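PDB 1L5A: amide synthase from Vibrio cholerae, which is an amide synthase of vibriobactin biosynthesis, a nonribosomal peptide synthetase condensation enzyme that probably joins an acyl group to an amine. Local coordinates for residues F52-Y63 and L100-H108; H126-L136 and R263-L274. All coordinates share one frame; numbering follows the deposited sequence.

Interaction 1. Residues F52-Y63 and L100-H108; sequences FRARFSAQGELY and LIDAPITSH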
loop_
_atom_site.group_PDB
_atom_site.type_symbol
_atom_site.label_atom_id
_atom_site.label_comp_id
_atom_site.label_asym_id
_atom_site.label_seq_id
_atom_site.Cartn_x
_atom_site.Cartn_y
_atom_site.Cartn_z
ATOM N N PHE A 52 -12.956 -16.178 -20.824
ATOM C CA PHE A 52 -13.431 -16.659 -22.117
ATOM C C PHE A 52 -14.504 -17.749 -21.931
ATOM O O PHE A 52 -15.085 -18.209 -22.907
ATOM C CB PHE A 52 -12.294 -17.248 -22.959
ATOM C CG PHE A 52 -11.412 -16.233 -23.601
ATOM C CD1 PHE A 52 -10.405 -16.639 -24.471
ATOM C CD2 PHE A 52 -11.541 -14.882 -23.307
ATOM C CE1 PHE A 52 -9.533 -15.720 -25.030
ATOM C CE2 PHE A 52 -10.670 -13.949 -23.861
ATOM C CZ PHE A 52 -9.661 -14.372 -24.723
ATOM N N ARG A 53 -14.753 -18.178 -20.698
ATOM C CA ARG A 53 -15.770 -19.203 -20.448
ATOM C C ARG A 53 -17.033 -18.558 -19.885
ATOM O O ARG A 53 -17.994 -19.237 -19.518
ATOM C CB ARG A 53 -15.267 -20.268 -19.456
ATOM C CG ARG A 53 -14.163 -21.186 -20.003
ATOM C CD ARG A 53 -13.784 -22.306 -19.011
ATOM N NE ARG A 53 -13.131 -21.806 -17.793
ATOM C CZ ARG A 53 -13.722 -21.706 -16.608
ATOM N NH1 ARG A 53 -15.000 -22.074 -16.457
ATOM N NH2 ARG A 53 -13.032 -21.242 -15.569
ATOM N N ALA A 54 -17.020 -17.239 -19.812
ATOM C CA ALA A 54 -18.154 -16.499 -19.308
ATOM C C ALA A 54 -19.360 -16.615 -20.231
ATOM O O ALA A 54 -19.219 -16.731 -21.446
ATOM C CB ALA A 54 -17.783 -15.037 -19.157
ATOM N N ARG A 55 -20.543 -16.582 -19.627
ATOM C CA ARG A 55 -21.813 -16.630 -20.337
ATOM C C ARG A 55 -22.821 -15.809 -19.538
ATOM O O ARG A 55 -22.702 -15.681 -18.310
ATOM C CB ARG A 55 -22.295 -18.079 -20.503
ATOM C CG ARG A 55 -21.399 -18.858 -21.433
ATOM C CD ARG A 55 -22.078 -20.033 -22.041
ATOM N NE ARG A 55 -21.228 -20.672 -23.044
ATOM C CZ ARG A 55 -21.596 -21.739 -23.743
ATOM N NH1 ARG A 55 -22.804 -22.278 -23.547
ATOM N NH2 ARG A 55 -20.752 -22.284 -24.618
ATOM N N PHE A 56 -23.804 -15.234 -20.230
ATOM C CA PHE A 56 -24.792 -14.417 -19.539
ATOM C C PHE A 56 -26.214 -14.931 -19.659
ATOM O O PHE A 56 -26.621 -15.424 -20.714
ATOM C CB PHE A 56 -24.728 -12.982 -20.058
ATOM C CG PHE A 56 -23.395 -12.331 -19.866
ATOM C CD1 PHE A 56 -22.394 -12.485 -20.807
ATOM C CD2 PHE A 56 -23.127 -11.597 -18.717
ATOM C CE1 PHE A 56 -21.145 -11.923 -20.607
ATOM C CE2 PHE A 56 -21.880 -11.028 -18.512
ATOM C CZ PHE A 56 -20.889 -11.190 -19.454
ATOM N N SER A 57 -26.969 -14.817 -18.569
ATOM C CA SER A 57 -28.372 -15.234 -18.564
ATOM C C SER A 57 -29.160 -14.107 -19.216
ATOM O O SER A 57 -28.617 -13.029 -19.473
ATOM C CB SER A 57 -28.892 -15.412 -17.139
ATOM O OG SER A 57 -29.286 -14.165 -16.599
ATOM N N ALA A 58 -30.439 -14.353 -19.474
ATOM C CA ALA A 58 -31.296 -13.343 -20.086
ATOM C C ALA A 58 -31.420 -12.144 -19.148
ATOM O O ALA A 58 -31.689 -11.027 -19.590
ATOM C CB ALA A 58 -32.671 -13.935 -20.380
ATOM N N GLN A 59 -31.201 -12.393 -17.857
ATOM C CA GLN A 59 -31.282 -11.367 -16.826
ATOM C C GLN A 59 -29.924 -10.737 -16.503
ATOM O O GLN A 59 -29.768 -10.086 -15.462
ATOM C CB GLN A 59 -31.856 -11.962 -15.535
ATOM C CG GLN A 59 -33.226 -12.596 -15.680
ATOM C CD GLN A 59 -33.226 -13.815 -16.589
ATOM O OE1 GLN A 59 -32.562 -14.814 -16.306
ATOM N NE2 GLN A 59 -33.978 -13.739 -17.689
ATOM N N GLY A 60 -28.941 -10.953 -17.376
ATOM C CA GLY A 60 -27.613 -10.400 -17.160
ATOM C C GLY A 60 -26.768 -11.071 -16.083
ATOM O O GLY A 60 -25.755 -10.504 -15.646
ATOM N N GLU A 61 -27.175 -12.258 -15.630
ATOM C CA GLU A 61 -26.404 -12.975 -14.616
ATOM C C GLU A 61 -25.248 -13.697 -15.289
ATOM O O GLU A 61 -25.456 -14.497 -16.206
ATOM C CB GLU A 61 -27.252 -14.004 -13.871
ATOM C CG GLU A 61 -26.390 -15.073 -13.211
ATOM C CD GLU A 61 -27.083 -15.787 -12.074
ATOM O OE1 GLU A 61 -27.297 -15.165 -11.004
ATOM O OE2 GLU A 61 -27.411 -16.976 -12.252
ATOM N N LEU A 62 -24.033 -13.398 -14.841
ATOM C CA LEU A 62 -22.853 -14.017 -15.396
ATOM C C LEU A 62 -22.659 -15.344 -14.680
ATOM O O LEU A 62 -22.738 -15.425 -13.453
ATOM C CB LEU A 62 -21.651 -13.104 -15.194
ATOM C CG LEU A 62 -20.290 -13.522 -15.752
ATOM C CD1 LEU A 62 -19.360 -12.316 -15.801
ATOM C CD2 LEU A 62 -19.692 -14.607 -14.890
ATOM N N TYR A 63 -22.448 -16.394 -15.462
ATOM C CA TYR A 63 -22.229 -17.733 -14.921
ATOM C C TYR A 63 -21.125 -18.385 -15.786
ATOM O O TYR A 63 -20.813 -17.886 -16.891
ATOM C CB TYR A 63 -23.548 -18.524 -14.941
ATOM C CG TYR A 63 -24.043 -18.895 -16.310
ATOM C CD1 TYR A 63 -23.682 -20.105 -16.892
ATOM C CD2 TYR A 63 -24.863 -18.033 -17.037
ATOM C CE1 TYR A 63 -24.132 -20.457 -18.178
ATOM C CE2 TYR A 63 -25.316 -18.368 -18.320
ATOM C CZ TYR A 63 -24.945 -19.586 -18.885
ATOM O OH TYR A 63 -25.370 -19.933 -20.150
ATOM N N LEU A 100 -25.654 -12.613 -26.948
ATOM C CA LEU A 100 -24.848 -12.712 -25.747
ATOM C C LEU A 100 -25.448 -13.675 -24.758
ATOM O O LEU A 100 -24.732 -14.248 -23.941
ATOM C CB LEU A 100 -24.704 -11.343 -25.074
ATOM C CG LEU A 100 -23.566 -10.417 -25.494
ATOM C CD1 LEU A 100 -23.528 -9.225 -24.559
ATOM C CD2 LEU A 100 -22.249 -11.152 -25.435
ATOM N N ILE A 101 -26.764 -13.848 -24.813
ATOM C CA ILE A 101 -27.426 -14.745 -23.877
ATOM C C ILE A 101 -27.030 -16.200 -24.118
ATOM O O ILE A 101 -27.031 -16.681 -25.246
ATOM C CB ILE A 101 -28.984 -14.644 -23.957
ATOM C CG1 ILE A 101 -29.437 -13.188 -23.875
ATOM C CG2 ILE A 101 -29.625 -15.417 -22.785
ATOM C CD1 ILE A 101 -29.239 -12.560 -22.521
ATOM N N ASP A 102 -26.672 -16.877 -23.037
ATOM C CA ASP A 102 -26.303 -18.280 -23.075
ATOM C C ASP A 102 -25.447 -18.737 -24.265
ATOM O O ASP A 102 -25.530 -19.892 -24.673
ATOM C CB ASP A 102 -27.586 -19.108 -23.002
ATOM C CG ASP A 102 -28.470 -18.698 -21.832
ATOM O OD1 ASP A 102 -28.037 -18.808 -20.657
ATOM O OD2 ASP A 102 -29.606 -18.250 -22.091
ATOM N N ALA A 103 -24.614 -17.854 -24.809
ATOM C CA ALA A 103 -23.774 -18.229 -25.941
ATOM C C ALA A 103 -22.261 -18.039 -25.691
ATOM O O ALA A 103 -21.843 -17.345 -24.765
ATOM C CB ALA A 103 -24.202 -17.445 -27.169
ATOM N N PRO A 104 -21.422 -18.667 -26.521
ATOM C CA PRO A 104 -19.981 -18.517 -26.324
ATOM C C PRO A 104 -19.597 -17.100 -26.698
ATOM O O PRO A 104 -20.006 -16.606 -27.745
ATOM C CB PRO A 104 -19.374 -19.531 -27.306
ATOM C CG PRO A 104 -20.530 -20.467 -27.652
ATOM C CD PRO A 104 -21.719 -19.563 -27.650
ATOM N N ILE A 105 -18.784 -16.460 -25.864
ATOM C CA ILE A 105 -18.365 -15.096 -26.130
ATOM C C ILE A 105 -17.158 -15.012 -27.042
ATOM O O ILE A 105 -16.883 -13.960 -27.607
ATOM C CB ILE A 105 -18.042 -14.345 -24.820
ATOM C CG1 ILE A 105 -19.187 -14.510 -23.822
ATOM C CG2 ILE A 105 -17.871 -12.871 -25.090
ATOM C CD1 ILE A 105 -20.496 -13.941 -24.268
ATOM N N THR A 106 -16.409 -16.092 -27.195
ATOM C CA THR A 106 -15.253 -15.993 -28.083
ATOM C C THR A 106 -15.254 -17.046 -29.179
ATOM O O THR A 106 -16.044 -17.975 -29.159
ATOM C CB THR A 106 -13.914 -16.092 -27.313
ATOM O OG1 THR A 106 -13.640 -17.463 -26.989
ATOM C CG2 THR A 106 -13.975 -15.260 -26.038
ATOM N N SER A 107 -14.356 -16.882 -30.140
ATOM C CA SER A 107 -14.219 -17.810 -31.248
ATOM C C SER A 107 -12.730 -17.917 -31.571
ATOM O O SER A 107 -11.998 -16.924 -31.494
ATOM C CB SER A 107 -15.001 -17.293 -32.467
ATOM O OG SER A 107 -15.035 -18.244 -33.520
ATOM N N HIS A 108 -12.283 -19.116 -31.933
ATOM C CA HIS A 108 -10.879 -19.339 -32.260
ATOM C C HIS A 108 -10.767 -20.213 -33.494
ATOM O O HIS A 108 -11.205 -21.365 -33.511
ATOM C CB HIS A 108 -10.172 -19.991 -31.061
ATOM C CG HIS A 108 -10.413 -19.260 -29.783
ATOM N ND1 HIS A 108 -9.674 -18.156 -29.409
ATOM C CD2 HIS A 108 -11.412 -19.371 -28.873
ATOM C CE1 HIS A 108 -10.214 -17.617 -28.329
ATOM N NE2 HIS A 108 -11.270 -18.334 -27.984
HETATM O O HOH W 1 -15.761 -18.587 -25.652
HETATM O O HOH W 2 -31.124 -17.049 -20.229
#
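A small antiparallel beta hairpin, strands 54-56 and 62-64 joined by a type I turn, packs here against the loop leading into strand 107-114 of the condensation domain's N-terminal sheet. Phe56 and Tyr63 of the hairpin both hold the type II turn running from Leu100 to Ala103. Asp102 N donates to Phe56 O (2.7 Å) in a bond that is almost linear at the hydrogen, 174°. From the other strand, Tyr63 OH donates to the anti lone pair of Asp102 OD1 (2.9 Å), the two side chains crossing at about a right angle, with ring and carboxylate planes 44° apart. Asp102 OD2 accepts from a water that in turn takes the N-H of Ala58, so both carboxylate oxygens are tied to the hairpin. The Arg55 side chain lies extended along the turn's exit, one guanidinium face over Pro104 N. On the buried side, Phe56 CD1 meets Ile105 CD1 at 4.2 Å. Further along, a second water joins Phe52 O to Thr106 OG1. With chi1 at 78°, Thr106 turns OG1 to this water and to His108 NE2 (2.7 Å from OG1). Its methyl CG2 sits over one face of the Phe52 ring, 3.9 Å from the centroid.

Interaction 2. Residues H126-L136 and R263-L274; sequences HIVLDGYGMML and RWGSVAANVPGL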
loop_
_atom_site.group_PDB
_atom_site.type_symbol
_atom_site.label_atom_id
_atom_site.label_comp_id
_atom_site.label_asym_id
_atom_site.label_seq_id
_atom_site.Cartn_x
_atom_site.Cartn_y
_atom_site.Cartn_z
ATOM N N HIS A 126 -16.175 -7.181 -26.404
ATOM C CA HIS A 126 -15.523 -6.238 -25.512
ATOM C C HIS A 126 -15.878 -6.423 -24.029
ATOM O O HIS A 126 -15.179 -5.921 -23.152
ATOM C CB HIS A 126 -15.887 -4.827 -25.939
ATOM C CG HIS A 126 -14.708 -3.975 -26.251
ATOM N ND1 HIS A 126 -13.953 -3.366 -25.271
ATOM C CD2 HIS A 126 -14.131 -3.653 -27.433
ATOM C CE1 HIS A 126 -12.960 -2.706 -25.837
ATOM N NE2 HIS A 126 -13.045 -2.865 -27.147
ATOM N N ILE A 127 -16.965 -7.138 -23.756
ATOM C CA ILE A 127 -17.417 -7.343 -22.392
ATOM C C ILE A 127 -16.558 -8.330 -21.586
ATOM O O ILE A 127 -16.718 -8.432 -20.366
ATOM C CB ILE A 127 -18.910 -7.779 -22.377
ATOM C CG1 ILE A 127 -19.520 -7.526 -21.006
ATOM C CG2 ILE A 127 -19.046 -9.264 -22.691
ATOM C CD1 ILE A 127 -21.003 -7.644 -21.032
ATOM N N VAL A 128 -15.670 -9.066 -22.254
ATOM C CA VAL A 128 -14.767 -9.985 -21.545
ATOM C C VAL A 128 -13.302 -9.760 -21.937
ATOM O O VAL A 128 -12.418 -10.478 -21.468
ATOM C CB VAL A 128 -15.089 -11.484 -21.789
ATOM C CG1 VAL A 128 -16.486 -11.823 -21.248
ATOM C CG2 VAL A 128 -14.952 -11.800 -23.259
ATOM N N LEU A 129 -13.046 -8.746 -22.760
ATOM C CA LEU A 129 -11.696 -8.469 -23.204
ATOM C C LEU A 129 -11.512 -7.056 -23.771
ATOM O O LEU A 129 -12.360 -6.574 -24.528
ATOM C CB LEU A 129 -11.295 -9.483 -24.287
ATOM C CG LEU A 129 -9.782 -9.630 -24.520
ATOM C CD1 LEU A 129 -9.165 -10.399 -23.329
ATOM C CD2 LEU A 129 -9.512 -10.375 -25.851
ATOM N N ASP A 130 -10.409 -6.400 -23.397
ATOM C CA ASP A 130 -10.076 -5.081 -23.922
ATOM C C ASP A 130 -8.778 -5.211 -24.715
ATOM O O ASP A 130 -8.308 -6.318 -24.963
ATOM C CB ASP A 130 -9.915 -4.028 -22.809
ATOM C CG ASP A 130 -8.982 -4.474 -21.678
ATOM O OD1 ASP A 130 -7.947 -5.137 -21.957
ATOM O OD2 ASP A 130 -9.283 -4.135 -20.501
ATOM N N GLY A 131 -8.184 -4.091 -25.100
ATOM C CA GLY A 131 -6.968 -4.172 -25.888
ATOM C C GLY A 131 -5.825 -4.865 -25.196
ATOM O O GLY A 131 -5.194 -5.772 -25.741
ATOM N N TYR A 132 -5.565 -4.440 -23.971
ATOM C CA TYR A 132 -4.469 -4.988 -23.188
ATOM C C TYR A 132 -4.690 -6.503 -22.999
ATOM O O TYR A 132 -3.737 -7.298 -23.085
ATOM C CB TYR A 132 -4.370 -4.239 -21.841
ATOM C CG TYR A 132 -3.059 -4.431 -21.108
ATOM C CD1 TYR A 132 -2.019 -3.503 -21.242
ATOM C CD2 TYR A 132 -2.852 -5.539 -20.276
ATOM C CE1 TYR A 132 -0.788 -3.675 -20.557
ATOM C CE2 TYR A 132 -1.650 -5.715 -19.596
ATOM C CZ TYR A 132 -0.618 -4.780 -19.739
ATOM O OH TYR A 132 0.574 -4.955 -19.059
ATOM N N GLY A 133 -5.937 -6.904 -22.756
ATOM C CA GLY A 133 -6.212 -8.324 -22.605
ATOM C C GLY A 133 -5.820 -9.091 -23.879
ATOM O O GLY A 133 -5.214 -10.180 -23.824
ATOM N N MET A 134 -6.147 -8.498 -25.030
ATOM C CA MET A 134 -5.852 -9.089 -26.308
ATOM C C MET A 134 -4.356 -9.323 -26.464
ATOM O O MET A 134 -3.920 -10.433 -26.821
ATOM C CB MET A 134 -6.360 -8.191 -27.435
ATOM C CG MET A 134 -6.342 -8.852 -28.811
ATOM S SD MET A 134 -7.408 -10.346 -28.965
ATOM C CE MET A 134 -6.293 -11.460 -29.133
ATOM N N MET A 135 -3.552 -8.300 -26.196
ATOM C CA MET A 135 -2.123 -8.508 -26.346
ATOM C C MET A 135 -1.614 -9.525 -25.330
ATOM O O MET A 135 -0.724 -10.310 -25.662
ATOM C CB MET A 135 -1.349 -7.178 -26.298
ATOM C CG MET A 135 -0.897 -6.687 -24.976
ATOM S SD MET A 135 0.571 -7.521 -24.329
ATOM C CE MET A 135 0.333 -6.984 -22.625
ATOM N N LEU A 136 -2.180 -9.542 -24.120
ATOM C CA LEU A 136 -1.770 -10.533 -23.130
ATOM C C LEU A 136 -2.027 -11.910 -23.726
ATOM O O LEU A 136 -1.198 -12.802 -23.614
ATOM C CB LEU A 136 -2.556 -10.401 -21.825
ATOM C CG LEU A 136 -2.152 -9.313 -20.825
ATOM C CD1 LEU A 136 -3.089 -9.358 -19.631
ATOM C CD2 LEU A 136 -0.705 -9.516 -20.366
ATOM N N ARG A 263 -4.165 -1.977 -15.065
ATOM C CA ARG A 263 -3.425 -3.230 -14.880
ATOM C C ARG A 263 -2.269 -2.965 -13.917
ATOM O O ARG A 263 -1.714 -3.880 -13.323
ATOM C CB ARG A 263 -2.809 -3.714 -16.200
ATOM C CG ARG A 263 -3.781 -3.900 -17.350
ATOM C CD ARG A 263 -4.472 -5.220 -17.266
ATOM N NE ARG A 263 -5.542 -5.314 -18.246
ATOM C CZ ARG A 263 -6.181 -6.440 -18.548
ATOM N NH1 ARG A 263 -5.842 -7.584 -17.953
ATOM N NH2 ARG A 263 -7.197 -6.416 -19.403
ATOM N N TRP A 264 -1.906 -1.692 -13.795
ATOM C CA TRP A 264 -0.813 -1.246 -12.940
ATOM C C TRP A 264 -0.927 -1.681 -11.482
ATOM O O TRP A 264 -1.912 -1.392 -10.805
ATOM C CB TRP A 264 -0.705 0.271 -13.030
ATOM C CG TRP A 264 0.404 0.843 -12.235
ATOM C CD1 TRP A 264 1.601 0.257 -11.949
ATOM C CD2 TRP A 264 0.437 2.143 -11.645
ATOM N NE1 TRP A 264 2.384 1.112 -11.212
ATOM C CE2 TRP A 264 1.696 2.280 -11.009
ATOM C CE3 TRP A 264 -0.474 3.209 -11.588
ATOM C CZ2 TRP A 264 2.068 3.442 -10.321
ATOM C CZ3 TRP A 264 -0.106 4.363 -10.904
ATOM C CH2 TRP A 264 1.159 4.469 -10.279
ATOM N N GLY A 265 0.092 -2.396 -11.009
ATOM C CA GLY A 265 0.090 -2.873 -9.640
ATOM C C GLY A 265 -1.020 -3.840 -9.281
ATOM O O GLY A 265 -1.239 -4.102 -8.107
ATOM N N SER A 266 -1.701 -4.411 -10.274
ATOM C CA SER A 266 -2.809 -5.319 -9.996
ATOM C C SER A 266 -2.653 -6.724 -10.560
ATOM O O SER A 266 -1.912 -6.963 -11.517
ATOM C CB SER A 266 -4.111 -4.718 -10.534
ATOM O OG SER A 266 -5.155 -5.677 -10.558
ATOM N N VAL A 267 -3.384 -7.659 -9.976
ATOM C CA VAL A 267 -3.318 -9.026 -10.453
ATOM C C VAL A 267 -3.904 -9.087 -11.866
ATOM O O VAL A 267 -3.724 -10.061 -12.590
ATOM C CB VAL A 267 -4.072 -9.962 -9.495
ATOM C CG1 VAL A 267 -5.570 -9.740 -9.615
ATOM C CG2 VAL A 267 -3.661 -11.399 -9.757
ATOM N N ALA A 268 -4.585 -8.017 -12.261
ATOM C CA ALA A 268 -5.182 -7.931 -13.585
ATOM C C ALA A 268 -4.054 -7.920 -14.604
ATOM O O ALA A 268 -4.276 -8.118 -15.799
ATOM C CB ALA A 268 -6.024 -6.640 -13.713
ATOM N N ALA A 269 -2.836 -7.677 -14.136
ATOM C CA ALA A 269 -1.703 -7.651 -15.048
ATOM C C ALA A 269 -1.453 -9.058 -15.557
ATOM O O ALA A 269 -0.709 -9.251 -16.518
ATOM C CB ALA A 269 -0.470 -7.130 -14.355
ATOM N N ASN A 270 -2.074 -10.031 -14.899
ATOM C CA ASN A 270 -1.931 -11.427 -15.281
ATOM C C ASN A 270 -3.290 -12.080 -15.422
ATOM O O ASN A 270 -3.434 -13.267 -15.164
ATOM C CB ASN A 270 -1.128 -12.199 -14.234
ATOM C CG ASN A 270 0.186 -11.549 -13.929
ATOM O OD1 ASN A 270 0.336 -10.888 -12.903
ATOM N ND2 ASN A 270 1.149 -11.708 -14.832
ATOM N N VAL A 271 -4.285 -11.308 -15.831
ATOM C CA VAL A 271 -5.622 -11.842 -15.999
ATOM C C VAL A 271 -6.277 -11.137 -17.161
ATOM O O VAL A 271 -6.741 -10.011 -17.030
ATOM C CB VAL A 271 -6.502 -11.616 -14.755
ATOM C CG1 VAL A 271 -7.815 -12.336 -14.924
ATOM C CG2 VAL A 271 -5.797 -12.079 -13.516
ATOM N N PRO A 272 -6.287 -11.782 -18.329
ATOM C CA PRO A 272 -6.912 -11.160 -19.495
ATOM C C PRO A 272 -8.381 -10.920 -19.150
ATOM O O PRO A 272 -9.026 -11.777 -18.550
ATOM C CB PRO A 272 -6.724 -12.213 -20.574
ATOM C CG PRO A 272 -5.384 -12.832 -20.208
ATOM C CD PRO A 272 -5.538 -13.000 -18.701
ATOM N N GLY A 273 -8.889 -9.740 -19.490
ATOM C CA GLY A 273 -10.276 -9.422 -19.202
ATOM C C GLY A 273 -10.589 -7.969 -19.530
ATOM O O GLY A 273 -9.842 -7.311 -20.253
ATOM N N LEU A 274 -11.698 -7.464 -18.993
ATOM C CA LEU A 274 -12.089 -6.083 -19.217
ATOM C C LEU A 274 -11.745 -5.213 -18.012
ATOM O O LEU A 274 -12.334 -5.341 -16.931
ATOM C CB LEU A 274 -13.595 -5.980 -19.499
ATOM C CG LEU A 274 -14.121 -4.535 -19.518
ATOM C CD1 LEU A 274 -13.264 -3.704 -20.479
ATOM C CD2 LEU A 274 -15.596 -4.499 -19.933
HETATM O O HOH W 3 0.957 -7.582 -17.724
#
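Asp130 and Arg263 form a buried salt bridge, with Asp130 OD1 at the guanidinium edge, 3.0 Å from Arg263 NH2. That NH2 reaches both carboxylate oxygens, OD1 and, at 3.3 Å, OD2, each through a weak bond; with the planes 75° apart this is no flat two-pronged pair. Tyr132 lies alongside the arginine: Arg263 CG sits over one ring face, 3.7 Å from the centroid, and the chain, bent at chi2 (-82°), brings its guanidinium past Tyr132 CD2. Leu136 CD1 approaches Arg263 NH1 and Leu136 CB rests on Pro272 CG.

Several backbone groups fix both partners. Arg263 NH1 donates to Ala268 O (2.7 Å) within the guanidinium plane, and more weakly to Val271 O. Asp130 OD1 caps the start of helix 131-150 by accepting from Gly133 N (2.8 Å), while OD2 takes the backbone N-H groups of Met275 and Val276. Gly133 CA lies 4.3 Å from Pro272 CA. A water joins Tyr132 OH to Ala269 O. Asp130 and Gly131 close the HHxxxDG signature of condensation domains, which begins at His125 and His126, and this salt bridge ties that motif to the loop before strand 277-282.

Interaction 1 lies toward the outside of the fold and interaction 2 nearer its middle, their centres about 18 Å apart. The loop 126-130 joins them directly: Val128 CG2 packs on Ile105 CG2 at 3.6 Å, Ile127 CD1 on Phe56 CZ at 3.9 Å, and Leu129 CD1 on Phe52 CE2 at 3.9 Å. The hairpin and the 100-108 loop therefore back one side of the HHxxxDG loop, while residues 263-274 approach it from elsewhere in the chain. His125 adds a second tie, since Leu100 and Ile105 touch it and its ND1 accepts from Ile127 N. Both contacts thus bear on the segment carrying the family's active-site signature.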